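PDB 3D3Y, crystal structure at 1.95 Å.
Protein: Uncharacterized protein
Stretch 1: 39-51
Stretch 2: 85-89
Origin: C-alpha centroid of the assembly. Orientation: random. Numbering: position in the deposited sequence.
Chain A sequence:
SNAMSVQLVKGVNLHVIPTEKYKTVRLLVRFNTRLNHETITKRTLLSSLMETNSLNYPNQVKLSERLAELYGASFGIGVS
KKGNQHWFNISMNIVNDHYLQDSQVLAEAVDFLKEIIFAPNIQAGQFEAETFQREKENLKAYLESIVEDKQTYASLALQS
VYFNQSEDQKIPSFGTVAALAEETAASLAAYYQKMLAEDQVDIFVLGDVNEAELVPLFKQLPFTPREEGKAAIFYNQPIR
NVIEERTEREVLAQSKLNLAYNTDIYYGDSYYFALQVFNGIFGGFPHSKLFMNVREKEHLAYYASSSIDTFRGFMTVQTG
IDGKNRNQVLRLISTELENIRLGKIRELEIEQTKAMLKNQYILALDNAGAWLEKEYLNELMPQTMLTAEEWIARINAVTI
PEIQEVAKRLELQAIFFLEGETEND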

# COMPACT_ATOMS: atom_id res chain seq x y z
N THR A 39 13.36 -10.53 -0.40
CA THR A 39 13.79 -9.12 -0.33
C THR A 39 12.82 -8.16 0.36
O THR A 39 13.14 -7.00 0.52
CB THR A 39 14.08 -8.52 -1.71
OG1 THR A 39 12.87 -8.43 -2.46
CG2 THR A 39 15.18 -9.35 -2.48
N ILE A 40 11.64 -8.62 0.77
CA ILE A 40 10.66 -7.70 1.40
C ILE A 40 11.20 -7.06 2.68
O ILE A 40 11.13 -5.84 2.85
CB ILE A 40 9.31 -8.41 1.67
CG1 ILE A 40 8.57 -8.64 0.35
CG2 ILE A 40 8.40 -7.59 2.62
CD1 ILE A 40 7.44 -9.73 0.43
N THR A 41 11.69 -7.89 3.59
CA THR A 41 12.21 -7.40 4.85
C THR A 41 13.50 -6.60 4.62
O THR A 41 13.76 -5.60 5.31
CB THR A 41 12.51 -8.58 5.84
OG1 THR A 41 11.30 -9.29 6.12
CG2 THR A 41 13.10 -8.03 7.16
N LYS A 42 14.31 -7.03 3.65
CA LYS A 42 15.52 -6.28 3.29
C LYS A 42 15.16 -4.87 2.81
O LYS A 42 15.74 -3.89 3.27
CB LYS A 42 16.28 -7.02 2.18
CG LYS A 42 17.08 -8.23 2.71
CD LYS A 42 17.73 -8.96 1.56
CE LYS A 42 18.55 -10.17 2.06
NZ LYS A 42 17.57 -11.25 2.31
N ARG A 43 14.19 -4.78 1.91
CA ARG A 43 13.73 -3.46 1.44
C ARG A 43 13.19 -2.62 2.59
O ARG A 43 13.49 -1.42 2.70
CB ARG A 43 12.66 -3.63 0.35
CG ARG A 43 13.27 -4.17 -0.93
CD ARG A 43 12.25 -4.65 -1.95
NE ARG A 43 11.51 -3.59 -2.66
CZ ARG A 43 11.98 -2.88 -3.69
NH1 ARG A 43 13.25 -3.03 -4.09
NH2 ARG A 43 11.20 -1.98 -4.30
N THR A 44 12.37 -3.21 3.43
CA THR A 44 11.84 -2.48 4.61
C THR A 44 12.93 -1.91 5.51
O THR A 44 12.87 -0.72 5.89
CB THR A 44 10.87 -3.37 5.42
OG1 THR A 44 9.87 -3.83 4.54
CG2 THR A 44 10.22 -2.62 6.61
N LEU A 45 13.90 -2.73 5.88
CA LEU A 45 14.99 -2.26 6.75
C LEU A 45 15.87 -1.23 6.03
O LEU A 45 16.30 -0.23 6.62
CB LEU A 45 15.86 -3.43 7.25
CG LEU A 45 17.07 -3.10 8.16
CD1 LEU A 45 16.60 -2.26 9.41
CD2 LEU A 45 17.70 -4.42 8.62
N LEU A 46 16.16 -1.49 4.76
CA LEU A 46 16.92 -0.55 3.95
C LEU A 46 16.28 0.85 3.94
O LEU A 46 16.97 1.86 3.98
CB LEU A 46 17.05 -1.08 2.53
CG LEU A 46 17.96 -0.22 1.64
CD1 LEU A 46 19.43 -0.15 2.16
CD2 LEU A 46 17.92 -0.79 0.22
N SER A 47 14.96 0.91 3.84
CA SER A 47 14.30 2.21 3.83
C SER A 47 14.60 2.97 5.13
O SER A 47 14.77 4.20 5.11
CB SER A 47 12.78 2.06 3.58
OG SER A 47 12.09 1.61 4.74
N SER A 48 14.70 2.26 6.27
CA SER A 48 15.08 2.94 7.51
C SER A 48 16.55 3.36 7.50
O SER A 48 16.89 4.43 7.96
CB SER A 48 14.85 2.06 8.73
OG SER A 48 13.48 2.03 9.03
N LEU A 49 17.41 2.52 6.93
CA LEU A 49 18.84 2.80 6.94
C LEU A 49 19.15 4.01 6.09
O LEU A 49 19.93 4.90 6.53
CB LEU A 49 19.65 1.58 6.48
CG LEU A 49 19.60 0.33 7.36
CD1 LEU A 49 20.15 -0.91 6.64
CD2 LEU A 49 20.38 0.52 8.69
N MSE A 50 18.53 4.09 4.91
CA MSE A 50 18.88 5.15 3.97
C MSE A 50 18.28 6.50 4.38
O MSE A 50 18.76 7.55 3.95
CB MSE A 50 18.48 4.77 2.56
CG MSE A 50 19.32 3.56 2.08
SE MSE A 50 18.79 3.10 0.28
CE MSE A 50 19.10 4.80 -0.62
N GLU A 51 17.26 6.46 5.24
CA GLU A 51 16.58 7.67 5.71
C GLU A 51 17.29 8.33 6.90
O GLU A 51 17.30 9.56 7.01
CB GLU A 51 15.15 7.28 6.13
CG GLU A 51 14.29 8.40 6.63
CD GLU A 51 12.93 7.88 7.11
OE1 GLU A 51 12.91 7.17 8.13
OE2 GLU A 51 11.91 8.15 6.45
N GLN A 85 3.81 -6.35 -6.88
CA GLN A 85 4.98 -5.43 -6.83
C GLN A 85 5.25 -4.98 -5.40
O GLN A 85 4.35 -4.96 -4.56
CB GLN A 85 4.74 -4.20 -7.72
CG GLN A 85 4.73 -4.52 -9.20
CD GLN A 85 4.28 -3.36 -10.06
OE1 GLN A 85 4.08 -2.24 -9.58
NE2 GLN A 85 4.11 -3.62 -11.36
N HIS A 86 6.51 -4.66 -5.13
CA HIS A 86 6.87 -4.09 -3.84
C HIS A 86 7.62 -2.80 -4.20
O HIS A 86 8.52 -2.79 -5.09
CB HIS A 86 7.73 -5.07 -3.00
CG HIS A 86 7.91 -4.65 -1.57
ND1 HIS A 86 8.96 -3.86 -1.15
CD2 HIS A 86 7.14 -4.87 -0.48
CE1 HIS A 86 8.84 -3.63 0.15
NE2 HIS A 86 7.74 -4.24 0.58
N TRP A 87 7.21 -1.70 -3.57
CA TRP A 87 7.68 -0.37 -3.93
C TRP A 87 8.55 0.18 -2.79
O TRP A 87 8.18 0.09 -1.63
CB TRP A 87 6.46 0.56 -4.13
CG TRP A 87 5.45 0.20 -5.24
CD1 TRP A 87 5.59 -0.74 -6.24
CD2 TRP A 87 4.21 0.86 -5.48
NE1 TRP A 87 4.46 -0.72 -7.07
CE2 TRP A 87 3.61 0.26 -6.62
CE3 TRP A 87 3.54 1.93 -4.83
CZ2 TRP A 87 2.37 0.68 -7.13
CZ3 TRP A 87 2.28 2.35 -5.34
CH2 TRP A 87 1.72 1.71 -6.48
N PHE A 88 9.67 0.81 -3.14
CA PHE A 88 10.57 1.46 -2.18
C PHE A 88 10.54 2.93 -2.59
O PHE A 88 10.88 3.27 -3.72
CB PHE A 88 11.96 0.86 -2.32
CG PHE A 88 13.01 1.43 -1.41
CD1 PHE A 88 13.45 0.70 -0.30
CD2 PHE A 88 13.63 2.67 -1.69
CE1 PHE A 88 14.48 1.18 0.51
CE2 PHE A 88 14.66 3.18 -0.88
CZ PHE A 88 15.08 2.43 0.25
N ASN A 89 10.09 3.78 -1.67
CA ASN A 89 9.62 5.13 -2.02
C ASN A 89 10.38 6.22 -1.28
O ASN A 89 10.28 6.32 -0.06
CB ASN A 89 8.14 5.26 -1.59
CG ASN A 89 7.28 4.11 -2.09
OD1 ASN A 89 7.24 3.84 -3.28
ND2 ASN A 89 6.56 3.44 -1.17

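Helix 40-51 lies along strand 85-89, their axes 9.3 Å apart at closest approach and running nearly parallel, 9° between their directions. The contact buries 411 Å², counting both sides. On the strand, H86 and F88 point toward the helix, while W87 between them points away and bonds NE1 to Q85 OE1 at 3.0 Å.

T39 precedes the helix and does not touch the strand. I40 makes the first contact. Its aliphatic side chain lies over one face of the H86 imidazole, with I40 CG2 4.0 Å from H86 NE2. T41 faces away, and K42 is out of reach.

R43 is the polar centre of the contact. Its CA-to-CB bond points toward the strand, and the long side chain (m, t, p) carries the guanidinium to the strand backbone. R43 NE donates a hydrogen bond to H86 ND1 at 3.0 Å, meeting the imidazole at its edge, where the ring nitrogen can accept. R43 NH2 lies 2.9 Å from H86 O. One face of the guanidinium packs against F88, with NH2 3.5 Å from F88 CB. Both R43 and H86 are buried, and R43 NH1, R43 NH2 and H86 NE2 also find hydrogen bonds elsewhere in the structure.

T44 turns away and bonds OG1 to I40 O at 2.9 Å. L45 also points away.

L46, S47 and M50 meet the F88 ring. L46 CG sits 3.9 Å from F88 CE1, an apolar contact. S47 is small, and its CB comes within 3.6 Å of F88 CE1; its hydroxyl is satisfied within the helix, S47 OG donating to T44 O at 2.7 Å. S48 and L49 take no part. M50, a selenomethionine, places SE 3.8 Å from F88 CZ in an oblique approach. E51 is out of reach.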